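Local structure of proteasome assembly chaperone family protein (Pyrococcus furiosus, 3VR0) at residues Ala50-Gln55 against Ile239-Leu244; Tyr217-Lys222 against Asp245-Glu250. The protein acts as an archaeal proteasome activator, and is a homologue of proteasome assembly factors that belongs to the PAC2 family. All coordinates share one frame; numbering follows the deposited sequence.

Contact 1 (Ala50-Gln55 against Ile239-Leu244)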
loop_
_atom_site.group_PDB
_atom_site.type_symbol
_atom_site.label_atom_id
_atom_site.label_comp_id
_atom_site.label_asym_id
_atom_site.label_seq_id
_atom_site.Cartn_x
_atom_site.Cartn_y
_atom_site.Cartn_z
ATOM N N ALA C 50 -29.773 -4.879 7.349
ATOM C CA ALA C 50 -29.311 -5.795 8.399
ATOM C C ALA C 50 -29.668 -5.326 9.796
ATOM O O ALA C 50 -30.103 -6.144 10.617
ATOM C CB ALA C 50 -27.791 -6.093 8.300
ATOM N N GLU C 51 -29.507 -4.027 10.064
ATOM C CA GLU C 51 -29.845 -3.472 11.380
ATOM C C GLU C 51 -31.333 -3.615 11.690
ATOM O O GLU C 51 -31.721 -3.906 12.834
ATOM C CB GLU C 51 -29.461 -2.022 11.505
ATOM C CG GLU C 51 -27.949 -1.803 11.631
ATOM C CD GLU C 51 -27.620 -0.329 11.673
ATOM O OE1 GLU C 51 -28.366 0.467 11.064
ATOM O OE2 GLU C 51 -26.649 0.047 12.346
ATOM N N HIS C 52 -32.159 -3.428 10.673
ATOM C CA HIS C 52 -33.579 -3.562 10.866
ATOM C C HIS C 52 -33.902 -5.017 11.147
ATOM O O HIS C 52 -34.745 -5.318 11.986
ATOM C CB HIS C 52 -34.378 -3.082 9.656
ATOM C CG HIS C 52 -35.845 -3.036 9.920
ATOM N ND1 HIS C 52 -36.385 -2.308 10.961
ATOM C CD2 HIS C 52 -36.883 -3.654 9.315
ATOM C CE1 HIS C 52 -37.696 -2.469 10.977
ATOM N NE2 HIS C 52 -38.026 -3.269 9.979
ATOM N N LEU C 53 -33.221 -5.918 10.443
ATOM C CA LEU C 53 -33.426 -7.334 10.671
ATOM C C LEU C 53 -32.948 -7.734 12.074
ATOM O O LEU C 53 -33.656 -8.439 12.781
ATOM C CB LEU C 53 -32.810 -8.185 9.572
ATOM C CG LEU C 53 -33.016 -9.698 9.608
ATOM C CD1 LEU C 53 -34.506 -10.115 9.376
ATOM C CD2 LEU C 53 -32.103 -10.299 8.541
ATOM N N ILE C 54 -31.783 -7.256 12.491
ATOM C CA ILE C 54 -31.317 -7.482 13.855
ATOM C C ILE C 54 -32.420 -7.114 14.853
ATOM O O ILE C 54 -32.770 -7.923 15.728
ATOM C CB ILE C 54 -30.045 -6.651 14.229
ATOM C CG1 ILE C 54 -28.846 -6.902 13.283
ATOM C CG2 ILE C 54 -29.683 -6.800 15.693
ATOM C CD1 ILE C 54 -28.494 -8.196 13.148
ATOM N N GLN C 55 -32.904 -5.873 14.736
ATOM C CA GLN C 55 -33.892 -5.304 15.678
ATOM C C GLN C 55 -35.195 -6.053 15.737
ATOM O O GLN C 55 -35.648 -6.360 16.808
ATOM C CB GLN C 55 -34.192 -3.830 15.399
ATOM C CG GLN C 55 -33.034 -2.922 15.673
ATOM C CD GLN C 55 -32.526 -3.070 17.107
ATOM O OE1 GLN C 55 -31.354 -3.431 17.328
ATOM N NE2 GLN C 55 -33.411 -2.804 18.098
ATOM N N ILE C 239 -41.685 -9.533 8.662
ATOM C CA ILE C 239 -41.048 -8.605 9.557
ATOM C C ILE C 239 -41.764 -7.307 9.316
ATOM O O ILE C 239 -42.095 -6.995 8.182
ATOM C CB ILE C 239 -39.505 -8.580 9.283
ATOM C CG1 ILE C 239 -38.813 -9.508 10.278
ATOM C CG2 ILE C 239 -38.892 -7.241 9.448
ATOM C CD1 ILE C 239 -38.647 -10.895 9.779
ATOM N N ASP C 240 -42.039 -6.585 10.385
ATOM C CA ASP C 240 -42.680 -5.302 10.271
ATOM C C ASP C 240 -41.680 -4.270 9.697
ATOM O O ASP C 240 -40.664 -3.978 10.320
ATOM C CB ASP C 240 -43.231 -4.849 11.645
ATOM C CG ASP C 240 -44.074 -3.589 11.548
ATOM O OD1 ASP C 240 -44.430 -3.209 10.405
ATOM O OD2 ASP C 240 -44.374 -2.966 12.595
ATOM N N MET C 241 -42.000 -3.714 8.528
ATOM C CA MET C 241 -41.163 -2.703 7.833
ATOM C C MET C 241 -41.434 -1.224 8.188
ATOM O O MET C 241 -40.838 -0.315 7.593
ATOM C CB MET C 241 -41.265 -2.896 6.313
ATOM C CG MET C 241 -40.887 -4.297 5.847
ATOM S SD MET C 241 -39.109 -4.648 6.153
ATOM C CE MET C 241 -39.028 -6.233 5.364
ATOM N N THR C 242 -42.298 -0.994 9.175
ATOM C CA THR C 242 -42.737 0.358 9.549
ATOM C C THR C 242 -41.589 1.337 9.718
ATOM O O THR C 242 -41.573 2.393 9.075
ATOM C CB THR C 242 -43.595 0.358 10.849
ATOM O OG1 THR C 242 -44.802 -0.386 10.630
ATOM C CG2 THR C 242 -43.948 1.787 11.275
ATOM N N ALA C 243 -40.632 1.002 10.576
ATOM C CA ALA C 243 -39.585 1.951 10.926
ATOM C C ALA C 243 -38.771 2.389 9.695
ATOM O O ALA C 243 -38.242 3.508 9.664
ATOM C CB ALA C 243 -38.698 1.396 12.006
ATOM N N LEU C 244 -38.699 1.527 8.680
ATOM C CA LEU C 244 -37.971 1.856 7.460
ATOM C C LEU C 244 -38.792 2.829 6.611
ATOM O O LEU C 244 -38.273 3.879 6.230
ATOM C CB LEU C 244 -37.560 0.599 6.668
ATOM C CG LEU C 244 -36.382 -0.288 7.154
ATOM C CD1 LEU C 244 -36.251 -1.551 6.324
ATOM C CD2 LEU C 244 -35.057 0.451 7.197
#
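A single hydrogen bond carries the polar part of this contact: NE2 of His52 donates to the backbone O of Asp240 at 2.8 Å, with an N-H...O angle of 148°. The acceptor lies close to the imidazole plane, and the donor meets a lone pair of the carbonyl. With CG anti to the backbone N (chi1 -172°), the ring reaches straight out from helix 45-57. Histidine suits the place because its flat ring offers an N-H in the ring plane and a pi face that takes a C-H group. Asp240 and Met241 lead into helix 242-256 of the PAC2 fold, Met241 being its N-cap residue; the Asp240 side chain reaches forward to bond OG1 of Thr242 through the syn lone pair of OD1, bridging the entry to the helix. Dispersion and CH-pi contacts complete the grip on the ring. CG of Leu244 sits over one face as a CH-pi contact, 4.1 Å from the centroid of the His52 ring, and CD1 of Leu244 touches CD2 of His52 at 3.7 Å. SD of Met241 approaches the ring edge, 4.0 Å from CD2 of His52. Beside this cluster, CD1 of Leu53 meets CD1 of Ile239, the end of its longer arm, at 4.2 Å.

Contact 2 (Tyr217-Lys222 against Asp245-Glu250)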
loop_
_atom_site.group_PDB
_atom_site.type_symbol
_atom_site.label_atom_id
_atom_site.label_comp_id
_atom_site.label_asym_id
_atom_site.label_seq_id
_atom_site.Cartn_x
_atom_site.Cartn_y
_atom_site.Cartn_z
ATOM N N TYR C 217 -25.855 8.379 -2.568
ATOM C CA TYR C 217 -25.251 9.365 -1.679
ATOM C C TYR C 217 -26.203 9.725 -0.571
ATOM O O TYR C 217 -25.937 10.614 0.233
ATOM C CB TYR C 217 -24.792 10.629 -2.442
ATOM C CG TYR C 217 -25.593 10.969 -3.681
ATOM C CD1 TYR C 217 -26.782 11.718 -3.600
ATOM C CD2 TYR C 217 -25.154 10.546 -4.942
ATOM C CE1 TYR C 217 -27.529 12.029 -4.765
ATOM C CE2 TYR C 217 -25.876 10.851 -6.106
ATOM C CZ TYR C 217 -27.063 11.586 -6.013
ATOM O OH TYR C 217 -27.751 11.867 -7.183
ATOM N N ILE C 218 -27.326 9.026 -0.541
ATOM C CA ILE C 218 -28.303 9.195 0.519
ATOM C C ILE C 218 -28.428 7.910 1.332
ATOM O O ILE C 218 -28.328 6.821 0.773
ATOM C CB ILE C 218 -29.696 9.518 -0.081
ATOM C CG1 ILE C 218 -30.047 8.514 -1.205
ATOM C CG2 ILE C 218 -29.718 10.942 -0.601
ATOM C CD1 ILE C 218 -31.556 8.127 -1.297
ATOM N N VAL C 219 -28.648 8.035 2.636
ATOM C CA VAL C 219 -29.146 6.913 3.419
ATOM C C VAL C 219 -30.505 6.473 2.853
ATOM O O VAL C 219 -31.493 7.166 2.996
ATOM C CB VAL C 219 -29.273 7.271 4.871
ATOM C CG1 VAL C 219 -29.610 6.046 5.674
ATOM C CG2 VAL C 219 -27.963 7.854 5.368
ATOM N N ASP C 220 -30.524 5.323 2.195
ATOM C CA ASP C 220 -31.663 4.880 1.403
ATOM C C ASP C 220 -32.562 3.825 2.098
ATOM O O ASP C 220 -32.548 2.644 1.752
ATOM C CB ASP C 220 -31.149 4.367 0.062
ATOM C CG ASP C 220 -32.214 4.332 -0.998
ATOM O OD1 ASP C 220 -33.416 4.499 -0.676
ATOM O OD2 ASP C 220 -31.849 4.110 -2.168
ATOM N N ALA C 221 -33.344 4.277 3.065
ATOM C CA ALA C 221 -34.240 3.398 3.834
ATOM C C ALA C 221 -35.198 2.625 2.974
ATOM O O ALA C 221 -35.506 1.477 3.300
ATOM C CB ALA C 221 -34.989 4.167 4.888
ATOM N N LYS C 222 -35.650 3.227 1.861
ATOM C CA LYS C 222 -36.667 2.599 0.985
ATOM C C LYS C 222 -36.102 1.477 0.115
ATOM O O LYS C 222 -36.782 0.475 -0.150
ATOM C CB LYS C 222 -37.386 3.681 0.125
ATOM C CG LYS C 222 -38.328 3.179 -1.002
ATOM C CD LYS C 222 -39.356 4.301 -1.379
ATOM C CE LYS C 222 -39.752 4.290 -2.874
ATOM N NZ LYS C 222 -40.664 3.142 -3.245
ATOM N N ASP C 245 -40.067 2.493 6.357
ATOM C CA ASP C 245 -41.076 3.425 5.773
ATOM C C ASP C 245 -40.958 4.824 6.328
ATOM O O ASP C 245 -40.885 5.782 5.575
ATOM C CB ASP C 245 -42.519 2.985 6.059
ATOM C CG ASP C 245 -42.878 1.653 5.440
ATOM O OD1 ASP C 245 -42.436 1.343 4.297
ATOM O OD2 ASP C 245 -43.628 0.909 6.125
ATOM N N GLU C 246 -40.956 4.920 7.653
ATOM C CA GLU C 246 -40.863 6.190 8.342
ATOM C C GLU C 246 -39.553 6.924 8.105
ATOM O O GLU C 246 -39.529 8.157 8.080
ATOM C CB GLU C 246 -41.080 5.996 9.835
ATOM C CG GLU C 246 -42.550 5.800 10.205
ATOM C CD GLU C 246 -42.740 5.524 11.685
ATOM O OE1 GLU C 246 -43.904 5.349 12.126
ATOM O OE2 GLU C 246 -41.719 5.496 12.409
ATOM N N ARG C 247 -38.465 6.179 7.934
ATOM C CA ARG C 247 -37.185 6.823 7.627
ATOM C C ARG C 247 -37.148 7.267 6.160
ATOM O O ARG C 247 -36.625 8.329 5.856
ATOM C CB ARG C 247 -36.002 5.906 7.954
ATOM C CG ARG C 247 -34.638 6.587 7.915
ATOM C CD ARG C 247 -33.571 5.633 8.401
ATOM N NE ARG C 247 -32.265 6.278 8.584
ATOM C CZ ARG C 247 -31.367 5.892 9.494
ATOM N NH1 ARG C 247 -31.637 4.879 10.311
ATOM N NH2 ARG C 247 -30.205 6.527 9.599
ATOM N N ALA C 248 -37.707 6.467 5.257
ATOM C CA ALA C 248 -37.762 6.865 3.856
ATOM C C ALA C 248 -38.594 8.141 3.679
ATOM O O ALA C 248 -38.187 9.048 2.952
ATOM C CB ALA C 248 -38.300 5.744 2.986
ATOM N N LYS C 249 -39.741 8.203 4.361
ATOM C CA LYS C 249 -40.596 9.388 4.351
ATOM C C LYS C 249 -39.859 10.604 4.895
ATOM O O LYS C 249 -39.825 11.633 4.230
ATOM C CB LYS C 249 -41.934 9.135 5.068
ATOM C CG LYS C 249 -43.113 8.742 4.124
ATOM C CD LYS C 249 -42.666 7.896 2.896
ATOM C CE LYS C 249 -43.838 7.324 2.075
ATOM N NZ LYS C 249 -44.473 8.298 1.122
ATOM N N GLU C 250 -39.227 10.480 6.058
ATOM C CA GLU C 250 -38.465 11.605 6.612
ATOM C C GLU C 250 -37.349 12.106 5.671
ATOM O O GLU C 250 -37.190 13.317 5.496
ATOM C CB GLU C 250 -37.943 11.321 8.040
ATOM C CG GLU C 250 -36.940 12.372 8.595
ATOM C CD GLU C 250 -37.093 12.668 10.102
ATOM O OE1 GLU C 250 -38.096 13.319 10.495
ATOM O OE2 GLU C 250 -36.196 12.278 10.892
#
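Ala221 and Ala248 face each other where two helices of the PAC2 fold, 221-235 and 242-256, pack at close range, their CA atoms 4.9 Å apart. Alanine suits both places, since a methyl group is small enough to sit between backbones this near. CB of Ala221 rests against the Ala248 backbone, 3.6 Å from its N, and lies 4.1 Å from CB of Ala248. On the other helix, CB of Ala248 presses on CB of Lys222 at 3.6 Å. The aliphatic part of Arg247 packs on the Ala221 methyl: CB of Arg247 is 3.7 Å from CB of Ala221, and CG and CD follow alongside. With CG anti to the backbone N (chi1 -169°), Arg247 runs extended until its NE comes 3.9 Å from CG1 of Val219. Arginine serves well here, its long carbon chain packing against alanine while the charged end reaches beyond. Leu48 of helix 45-57 touches Val219, Ala221 and Arg247. Farther out, the amine of Lys222 leads away to a salt bridge with Glu152, and Asp245 forms one with Lys225. Asp220, the N-cap of helix 221-235, bonds Ser214 through OD2, and its OD1 accepts the backbone N-H of Ala223 in the first turn.

Contacts 1 and 2 have centres 13 Å apart, on the same side of the chain's centre, and share helix 242-256: its first turn belongs to 239-244 and the next to 245-250. Along the chain the segments alternate, 50-55, 217-222, 239-244, 245-250, so the last modelled helix packs against two separate elements, helix 45-57 and the start of helix 221-235. The contacts touch directly, O of Leu244 lying 3.6 Å from CB of Ala221. Helix 221-235 also borders contact 1 through Leu228, and helix 45-57 borders contact 2 through Leu48. The three helices thus form one packed group, and helix 242-256 opens the predicted coiled coil.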